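Local coordinates for protein lyase/mutase (Burkholderia cenocepacia, PDB 4LSB) that is a lyase or mutase of the phosphoenolpyruvate phosphomutase family, a TIM-barrel protein that binds magnesium and assembles with two chains, at residues G105-T110 with A146-A151; P158-A163 with V236-V241. All blocks are in the same frame, centred on the assembly; numbering follows the deposited sequence.

Contact 1: G105-T110 with A146-A151; sequences GTVAET and AAAVDA
A108 and A148 bring the helices of 105-110 and 146-151 closest together, their CA atoms only 4.7 Å apart. The short axes approach to 7.8 Å and run in roughly the same sense, with a signed crossing angle of -32°. Each segment is an interior piece of a longer helix, 104-116 and 138-153 respectively, and the meeting is made by small side chains.

The A108 methyl lies between two alanines that sit one turn apart on the other helix. Its CB is 4.3 Å from CB of A147. On the next turn, CB of A151 stands 4.2 Å from CB of A108. The same methyl also rests against the A147 backbone, with A108 CB 3.6 Å from A147 O. The fit is reciprocal: the methyl of A151 packs on the backbone of A108, A151 CB lying 3.7 Å from A108 O. Each helix thus sets one methyl against a carbonyl oxygen of the other. V107 adds a branched side chain next to A108. Its CG1 lies anti to the backbone N (chi1 170°), which carries that methyl across to A148, where V107 CG1 meets A148 CB at 3.6 Å. Beyond the segments, A148 and A151 both continue onto I111 of helix 104-116.

No hydrogen bond crosses the interface. Of the two carbonyl oxygens touched by methyls, A147 O accepts the backbone N-H of A151 within its own helix. Cohesion between these neighbouring outer helices of the TIM barrel therefore rests on close apolar packing, with alanines allowing the short interaxial distance.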
loop_
_atom_site.group_PDB
_atom_site.type_symbol
_atom_site.label_atom_id
_atom_site.label_comp_id
_atom_site.label_asym_id
_atom_site.label_seq_id
_atom_site.Cartn_x
_atom_site.Cartn_y
_atom_site.Cartn_z
ATOM N N GLY B 105 12.195 29.818 9.194
ATOM C CA GLY B 105 13.389 29.238 8.603
ATOM C C GLY B 105 13.276 27.736 8.447
ATOM O O GLY B 105 13.858 27.134 7.531
ATOM N N THR B 106 12.501 27.113 9.317
ATOM C CA THR B 106 12.308 25.717 9.207
ATOM C C THR B 106 11.432 25.395 7.972
ATOM O O THR B 106 11.728 24.478 7.204
ATOM C CB THR B 106 11.617 25.148 10.453
ATOM O OG1 THR B 106 12.425 25.450 11.603
ATOM C CG2 THR B 106 11.473 23.663 10.293
ATOM N N VAL B 107 10.329 26.111 7.880
ATOM C CA VAL B 107 9.453 26.055 6.715
ATOM C C VAL B 107 10.265 26.249 5.412
ATOM O O VAL B 107 10.186 25.432 4.466
ATOM C CB VAL B 107 8.364 27.126 6.860
ATOM C CG1 VAL B 107 7.564 27.262 5.542
ATOM C CG2 VAL B 107 7.461 26.785 8.039
ATOM N N ALA B 108 11.085 27.304 5.391
ATOM C CA ALA B 108 11.913 27.555 4.212
ATOM C C ALA B 108 12.837 26.373 3.891
ATOM O O ALA B 108 12.926 25.955 2.752
ATOM C CB ALA B 108 12.737 28.815 4.377
ATOM N N GLU B 109 13.514 25.834 4.895
ATOM C CA GLU B 109 14.375 24.672 4.679
ATOM C C GLU B 109 13.566 23.477 4.172
ATOM O O GLU B 109 13.973 22.782 3.255
ATOM C CB GLU B 109 15.100 24.304 5.964
ATOM C CG GLU B 109 16.011 23.093 5.848
ATOM C CD GLU B 109 17.247 23.300 4.966
ATOM O OE1 GLU B 109 17.464 24.418 4.426
ATOM O OE2 GLU B 109 18.019 22.318 4.806
ATOM N N THR B 110 12.391 23.270 4.751
ATOM C CA THR B 110 11.526 22.189 4.281
ATOM C C THR B 110 11.192 22.319 2.778
ATOM O O THR B 110 11.233 21.328 2.004
ATOM C CB THR B 110 10.256 22.110 5.148
ATOM O OG1 THR B 110 10.616 21.681 6.461
ATOM C CG2 THR B 110 9.291 21.102 4.584
ATOM N N ALA B 146 5.549 33.575 3.851
ATOM C CA ALA B 146 6.503 34.451 3.183
ATOM C C ALA B 146 7.911 33.800 3.026
ATOM O O ALA B 146 8.590 33.940 2.001
ATOM C CB ALA B 146 6.613 35.752 3.939
ATOM N N ALA B 147 8.316 33.064 4.033
ATOM C CA ALA B 147 9.588 32.356 4.023
ATOM C C ALA B 147 9.521 31.193 3.046
ATOM O O ALA B 147 10.509 30.885 2.371
ATOM C CB ALA B 147 9.931 31.856 5.442
ATOM N N ALA B 148 8.361 30.538 2.979
ATOM C CA ALA B 148 8.187 29.424 2.039
ATOM C C ALA B 148 8.242 29.956 0.602
ATOM O O ALA B 148 8.848 29.346 -0.249
ATOM C CB ALA B 148 6.885 28.661 2.269
ATOM N N VAL B 149 7.624 31.106 0.368
ATOM C CA VAL B 149 7.620 31.720 -0.944
ATOM C C VAL B 149 9.024 32.116 -1.369
ATOM O O VAL B 149 9.429 31.921 -2.522
ATOM C CB VAL B 149 6.673 32.954 -0.924
ATOM C CG1 VAL B 149 6.972 33.919 -2.090
ATOM C CG2 VAL B 149 5.227 32.485 -0.935
ATOM N N ASP B 150 9.784 32.711 -0.456
ATOM C CA ASP B 150 11.149 33.109 -0.789
ATOM C C ASP B 150 12.015 31.916 -1.162
ATOM O O ASP B 150 12.805 31.994 -2.110
ATOM C CB ASP B 150 11.828 33.864 0.350
ATOM C CG ASP B 150 11.243 35.232 0.576
ATOM O OD1 ASP B 150 10.635 35.815 -0.359
ATOM O OD2 ASP B 150 11.389 35.718 1.714
ATOM N N ALA B 151 11.887 30.814 -0.429
ATOM C CA ALA B 151 12.575 29.602 -0.806
ATOM C C ALA B 151 12.117 29.119 -2.179
ATOM O O ALA B 151 12.921 28.692 -2.986
ATOM C CB ALA B 151 12.321 28.513 0.214
#

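Contact 2: P158-A163 with V236-V241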
loop_
_atom_site.group_PDB
_atom_site.type_symbol
_atom_site.label_atom_id
_atom_site.label_comp_id
_atom_site.label_asym_id
_atom_site.label_seq_id
_atom_site.Cartn_x
_atom_site.Cartn_y
_atom_site.Cartn_z
ATOM N N PRO B 158 9.721 26.910 -11.621
ATOM C CA PRO B 158 8.608 27.434 -10.866
ATOM C C PRO B 158 8.076 26.397 -9.859
ATOM O O PRO B 158 7.633 25.308 -10.234
ATOM C CB PRO B 158 7.546 27.742 -11.930
ATOM C CG PRO B 158 8.006 27.117 -13.193
ATOM C CD PRO B 158 9.465 26.791 -13.064
ATOM N N PHE B 159 8.132 26.727 -8.594
ATOM C CA PHE B 159 7.643 25.825 -7.541
ATOM C C PHE B 159 6.265 26.323 -7.146
ATOM O O PHE B 159 6.098 27.523 -6.843
ATOM C CB PHE B 159 8.595 25.805 -6.353
ATOM C CG PHE B 159 8.181 24.865 -5.228
ATOM C CD1 PHE B 159 7.240 25.246 -4.284
ATOM C CD2 PHE B 159 8.770 23.620 -5.112
ATOM C CE1 PHE B 159 6.891 24.394 -3.274
ATOM C CE2 PHE B 159 8.411 22.766 -4.118
ATOM C CZ PHE B 159 7.460 23.154 -3.188
ATOM N N THR B 160 5.272 25.447 -7.236
ATOM C CA THR B 160 3.888 25.829 -6.967
ATOM C C THR B 160 3.567 25.605 -5.508
ATOM O O THR B 160 3.409 24.452 -5.064
ATOM C CB THR B 160 2.891 25.057 -7.828
ATOM O OG1 THR B 160 3.144 25.372 -9.191
ATOM C CG2 THR B 160 1.463 25.440 -7.458
ATOM N N LEU B 161 3.571 26.723 -4.752
ATOM C CA LEU B 161 3.310 26.720 -3.325
ATOM C C LEU B 161 1.821 26.816 -2.999
ATOM O O LEU B 161 1.160 27.775 -3.354
ATOM C CB LEU B 161 4.061 27.803 -2.548
ATOM C CG LEU B 161 3.800 27.803 -1.027
ATOM C CD1 LEU B 161 4.488 26.675 -0.289
ATOM C CD2 LEU B 161 4.219 29.122 -0.378
ATOM N N THR B 162 1.332 25.792 -2.302
ATOM C CA THR B 162 -0.037 25.797 -1.779
ATOM C C THR B 162 0.013 26.209 -0.303
ATOM O O THR B 162 0.690 25.574 0.496
ATOM C CB THR B 162 -0.712 24.428 -1.942
ATOM O OG1 THR B 162 -0.754 24.045 -3.307
ATOM C CG2 THR B 162 -2.139 24.473 -1.425
ATOM N N ALA B 163 -0.706 27.280 0.051
ATOM C CA ALA B 163 -0.836 27.703 1.409
ATOM C C ALA B 163 -2.180 27.187 1.933
ATOM O O ALA B 163 -3.224 27.392 1.285
ATOM C CB ALA B 163 -0.788 29.227 1.496
ATOM N N VAL B 236 -13.371 26.761 -8.686
ATOM C CA VAL B 236 -12.265 25.962 -8.217
ATOM C C VAL B 236 -11.345 25.599 -9.353
ATOM O O VAL B 236 -11.795 25.329 -10.481
ATOM C CB VAL B 236 -12.778 24.671 -7.536
ATOM C CG1 VAL B 236 -11.624 23.827 -7.007
ATOM C CG2 VAL B 236 -13.663 25.050 -6.354
ATOM N N LYS B 237 -10.039 25.584 -9.060
ATOM C CA LYS B 237 -9.058 25.190 -10.064
ATOM C C LYS B 237 -8.520 23.749 -9.925
ATOM O O LYS B 237 -8.197 23.110 -10.911
ATOM C CB LYS B 237 -7.886 26.165 -10.008
ATOM C CG LYS B 237 -6.838 25.946 -11.095
ATOM C CD LYS B 237 -7.377 25.919 -12.511
ATOM C CE LYS B 237 -8.107 27.224 -12.844
ATOM N NZ LYS B 237 -8.531 27.217 -14.268
ATOM N N ARG B 238 -8.365 23.291 -8.708
ATOM C CA ARG B 238 -7.729 21.996 -8.398
ATOM C C ARG B 238 -8.530 21.242 -7.374
ATOM O O ARG B 238 -8.964 21.798 -6.392
ATOM C CB ARG B 238 -6.319 22.197 -7.864
ATOM C CG ARG B 238 -5.422 20.975 -8.019
ATOM C CD ARG B 238 -3.964 21.364 -7.740
ATOM N NE ARG B 238 -3.728 21.506 -6.315
ATOM C CZ ARG B 238 -2.694 22.105 -5.713
ATOM N NH1 ARG B 238 -1.743 22.684 -6.368
ATOM N NH2 ARG B 238 -2.593 22.053 -4.402
ATOM N N VAL B 239 -8.688 19.942 -7.589
ATOM C CA VAL B 239 -9.414 19.134 -6.671
ATOM C C VAL B 239 -8.558 17.925 -6.294
ATOM O O VAL B 239 -8.115 17.154 -7.134
ATOM C CB VAL B 239 -10.730 18.635 -7.294
ATOM C CG1 VAL B 239 -11.530 17.863 -6.249
ATOM C CG2 VAL B 239 -11.539 19.799 -7.817
ATOM N N SER B 240 -8.332 17.787 -5.000
ATOM C CA SER B 240 -7.546 16.687 -4.448
ATOM C C SER B 240 -8.443 15.761 -3.576
ATOM O O SER B 240 -9.656 16.050 -3.318
ATOM C CB SER B 240 -6.405 17.297 -3.594
ATOM O OG SER B 240 -6.935 17.931 -2.395
ATOM N N VAL B 241 -7.860 14.650 -3.097
ATOM C CA VAL B 241 -8.626 13.703 -2.303
ATOM C C VAL B 241 -7.997 13.259 -0.960
ATOM O O VAL B 241 -8.537 12.385 -0.292
ATOM C CB VAL B 241 -9.015 12.441 -3.113
ATOM C CG1 VAL B 241 -9.834 12.815 -4.346
ATOM C CG2 VAL B 241 -7.795 11.609 -3.471
HETATM O O HOH W 1 0.964 22.805 -5.000
#
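R238 and T162 reach toward each other from opposite directions across the inside of the barrel, and the guanidinium meets the threonine hydroxyl with its edge. R238 NH2 donates to T162 OG1 at 2.9 Å, with an N-H...O angle of 155°; the oxygen is tilted 17° from the guanidinium plane. The arginine chain leaves its strand with CG anti to the backbone N and then bends at chi3 (77°), bringing the terminal nitrogens to strand 160-164.

One water completes the join. It accepts from R238 NH1 at 3.0 Å. The same water donates to T160 O at 2.9 Å. Its third bond, to T162 OG1, measures 2.7 Å. T160 adds its CG2 near the guanidinium edge, 4.4 Å from R238 NH1. Outside the segments, N216 takes the R238 NE hydrogen bond and H26 pairs with NH1, so all three guanidinium nitrogens are engaged.

Held at several points around its edge, the group has little scope to rotate. The buried arginine thus spans two non-adjacent barrel strands through a polar network, and its probable positive charge is met here by the T162 hydroxyl, the N216 side-chain oxygen and the water.

From the N terminus, helix 104-116 enters contact 1 first; the chain then passes through strand 121-125 and returns in helix 138-153, closing contact 1 before contact 2 opens. Strand 160-164 follows directly, and contact 2 closes only after a run about twice as long reaches strand 238-240, so the two loops stand in series and neither nest nor cross. Their centres are about 17 Å apart. Contact 1 joins helices on the barrel's outside, contact 2 joins strands across its inside. L161 bridges them: its CD2 packs 3.6 Å from V149 CG2 and 3.8 Å from A148 CB, fastening the outer helix layer to the wall.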